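Local coordinates for bartonella effector protein (Bep) substrate of VirB T4SS (Bartonella sp. AR 15-3, PDB 4M16), which probably transfers AMP from ATP to tyrosine or threonine residues of target proteins, through the Fic domain that makes up this N-terminal piece, at residues D111-N116 against N150-F155. Residues are numbered along the deposited sequence; the frame is centred on the assembly and turned at random.
Sequences DKIQEN and NYIHPF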
loop_
_atom_site.group_PDB
_atom_site.type_symbol
_atom_site.label_atom_id
_atom_site.label_comp_id
_atom_site.label_asym_id
_atom_site.label_seq_id
_atom_site.Cartn_x
_atom_site.Cartn_y
_atom_site.Cartn_z
ATOM N N ASP A 111 -4.027 -5.467 16.294
ATOM C CA ASP A 111 -3.176 -6.007 17.359
ATOM C C ASP A 111 -1.815 -6.556 16.911
ATOM O O ASP A 111 -0.958 -6.808 17.748
ATOM C CB ASP A 111 -3.923 -7.139 18.100
ATOM C CG ASP A 111 -5.061 -6.623 18.934
ATOM O OD1 ASP A 111 -5.246 -5.363 19.012
ATOM O OD2 ASP A 111 -5.765 -7.471 19.539
ATOM N N LYS A 112 -1.662 -6.811 15.623
ATOM C CA LYS A 112 -0.457 -7.427 15.040
ATOM C C LYS A 112 0.263 -6.446 14.121
ATOM O O LYS A 112 1.377 -6.744 13.675
ATOM C CB LYS A 112 -0.842 -8.634 14.179
ATOM C CG LYS A 112 -1.437 -9.826 14.960
ATOM C CD LYS A 112 -0.522 -10.212 16.088
ATOM C CE LYS A 112 -0.643 -11.663 16.508
ATOM N NZ LYS A 112 0.358 -11.957 17.576
ATOM N N ILE A 113 -0.323 -5.285 13.839
ATOM C CA ILE A 113 0.288 -4.409 12.810
ATOM C C ILE A 113 1.708 -3.976 13.227
ATOM O O ILE A 113 2.623 -4.032 12.419
ATOM C CB ILE A 113 -0.608 -3.203 12.464
ATOM C CG1 ILE A 113 -1.846 -3.703 11.689
ATOM C CG2 ILE A 113 0.130 -2.165 11.618
ATOM C CD1 ILE A 113 -2.882 -2.630 11.421
ATOM N N GLN A 114 1.911 -3.577 14.498
ATOM C CA GLN A 114 3.233 -3.111 14.900
ATOM C C GLN A 114 4.277 -4.212 14.766
ATOM O O GLN A 114 5.385 -4.000 14.232
ATOM C CB GLN A 114 3.236 -2.571 16.353
ATOM C CG GLN A 114 2.513 -1.235 16.504
ATOM C CD GLN A 114 3.157 -0.075 15.746
ATOM O OE1 GLN A 114 4.386 0.025 15.623
ATOM N NE2 GLN A 114 2.325 0.785 15.217
ATOM N N GLU A 115 3.936 -5.391 15.261
ATOM C CA GLU A 115 4.821 -6.534 15.149
ATOM C C GLU A 115 5.139 -6.891 13.667
ATOM O O GLU A 115 6.291 -7.235 13.308
ATOM C CB GLU A 115 4.125 -7.698 15.854
ATOM C CG GLU A 115 4.698 -9.047 15.557
ATOM C CD GLU A 115 4.252 -10.108 16.566
ATOM O OE1 GLU A 115 3.027 -10.210 16.851
ATOM O OE2 GLU A 115 5.157 -10.837 17.048
ATOM N N ASN A 116 4.108 -6.876 12.840
ATOM C CA ASN A 116 4.239 -7.232 11.446
ATOM C C ASN A 116 5.085 -6.221 10.675
ATOM O O ASN A 116 5.928 -6.596 9.842
ATOM C CB ASN A 116 2.870 -7.437 10.779
ATOM C CG ASN A 116 2.117 -8.698 11.261
ATOM O OD1 ASN A 116 2.681 -9.643 11.861
ATOM N ND2 ASN A 116 0.856 -8.733 10.973
ATOM N N ASN A 150 0.941 -5.982 1.575
ATOM C CA ASN A 150 -0.450 -5.960 1.131
ATOM C C ASN A 150 -1.344 -6.569 2.243
ATOM O O ASN A 150 -2.380 -6.022 2.575
ATOM C CB ASN A 150 -0.647 -6.693 -0.195
ATOM C CG ASN A 150 -2.074 -6.612 -0.686
ATOM O OD1 ASN A 150 -2.580 -5.501 -0.982
ATOM N ND2 ASN A 150 -2.750 -7.753 -0.735
ATOM N N TYR A 151 -0.945 -7.719 2.761
ATOM C CA TYR A 151 -1.714 -8.368 3.841
ATOM C C TYR A 151 -1.822 -7.512 5.083
ATOM O O TYR A 151 -2.904 -7.426 5.692
ATOM C CB TYR A 151 -1.072 -9.695 4.231
ATOM C CG TYR A 151 -1.480 -10.202 5.584
ATOM C CD1 TYR A 151 -2.705 -10.796 5.801
ATOM C CD2 TYR A 151 -0.607 -10.063 6.681
ATOM C CE1 TYR A 151 -3.063 -11.214 7.097
ATOM C CE2 TYR A 151 -0.954 -10.494 7.943
ATOM C CZ TYR A 151 -2.161 -11.069 8.155
ATOM O OH TYR A 151 -2.466 -11.485 9.461
ATOM N N ILE A 152 -0.734 -6.813 5.427
ATOM C CA ILE A 152 -0.728 -5.945 6.603
ATOM C C ILE A 152 -1.750 -4.787 6.511
ATOM O O ILE A 152 -2.549 -4.609 7.450
ATOM C CB ILE A 152 0.674 -5.352 6.945
ATOM C CG1 ILE A 152 1.658 -6.454 7.262
ATOM C CG2 ILE A 152 0.533 -4.490 8.197
ATOM C CD1 ILE A 152 3.091 -5.978 7.513
ATOM N N HIS A 153 -1.754 -4.073 5.370
ATOM C CA HIS A 153 -2.686 -3.001 5.093
ATOM C C HIS A 153 -2.742 -2.088 6.307
ATOM O O HIS A 153 -3.797 -1.924 6.916
ATOM C CB HIS A 153 -4.091 -3.520 4.735
ATOM C CG HIS A 153 -4.513 -3.202 3.329
ATOM N ND1 HIS A 153 -3.766 -3.585 2.233
ATOM C CD2 HIS A 153 -5.599 -2.570 2.845
ATOM C CE1 HIS A 153 -4.392 -3.218 1.133
ATOM N NE2 HIS A 153 -5.487 -2.563 1.487
ATOM N N PRO A 154 -1.594 -1.496 6.667
ATOM C CA PRO A 154 -1.461 -0.810 7.922
ATOM C C PRO A 154 -2.205 0.539 8.077
ATOM O O PRO A 154 -2.259 1.020 9.182
ATOM C CB PRO A 154 0.048 -0.553 8.014
ATOM C CG PRO A 154 0.510 -0.442 6.603
ATOM C CD PRO A 154 -0.334 -1.474 5.894
ATOM N N PHE A 155 -2.655 1.164 6.995
ATOM C CA PHE A 155 -3.412 2.450 7.052
ATOM C C PHE A 155 -4.931 2.287 6.950
ATOM O O PHE A 155 -5.417 1.302 6.395
ATOM C CB PHE A 155 -2.903 3.407 5.943
ATOM C CG PHE A 155 -1.425 3.590 5.957
ATOM C CD1 PHE A 155 -0.817 4.380 6.906
ATOM C CD2 PHE A 155 -0.612 2.921 5.028
ATOM C CE1 PHE A 155 0.589 4.488 6.951
ATOM C CE2 PHE A 155 0.760 3.019 5.079
ATOM C CZ PHE A 155 1.375 3.849 6.010
#
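I152, I113 and N116 bring helix 110-126 against the C-terminal end of helix 135-152 and P154, the middle residue of the HPF triplet that opens the Fic signature motif. I152, on the last turn of that helix, buries its two branches separately. The CG1-CD1 branch meets the base of N116, CD1 3.6 Å from its CB and 3.7 Å from its backbone O, while CG2 meets CG2 of I113 at 4.2 Å. A beta-branched aliphatic residue suits this place because it can fill both spots without asking for a polar partner. N116 sits where the interface becomes partly exposed: its CB serves the apolar side, and its flat amide lies near CE2 of Y151, the two planes 49° apart.

I113 turns CG2 anti to its backbone N (CG1 at chi1 -70°), and this methyl also packs 3.9 Å from CB of P154, the two side chains crossing at about a right angle. The compact proline ring offers an apolar surface just past the helix end, and L117 touches it as well. No hydrogen bond joins the two segments. H153 leaves the helix with positive phi, its CB pointing away from helix 110-126; its ND1 donates to N150 O at 2.8 Å in a bent bond, on a carbonyl lone pair but with that O tilted 30° from the imidazole plane.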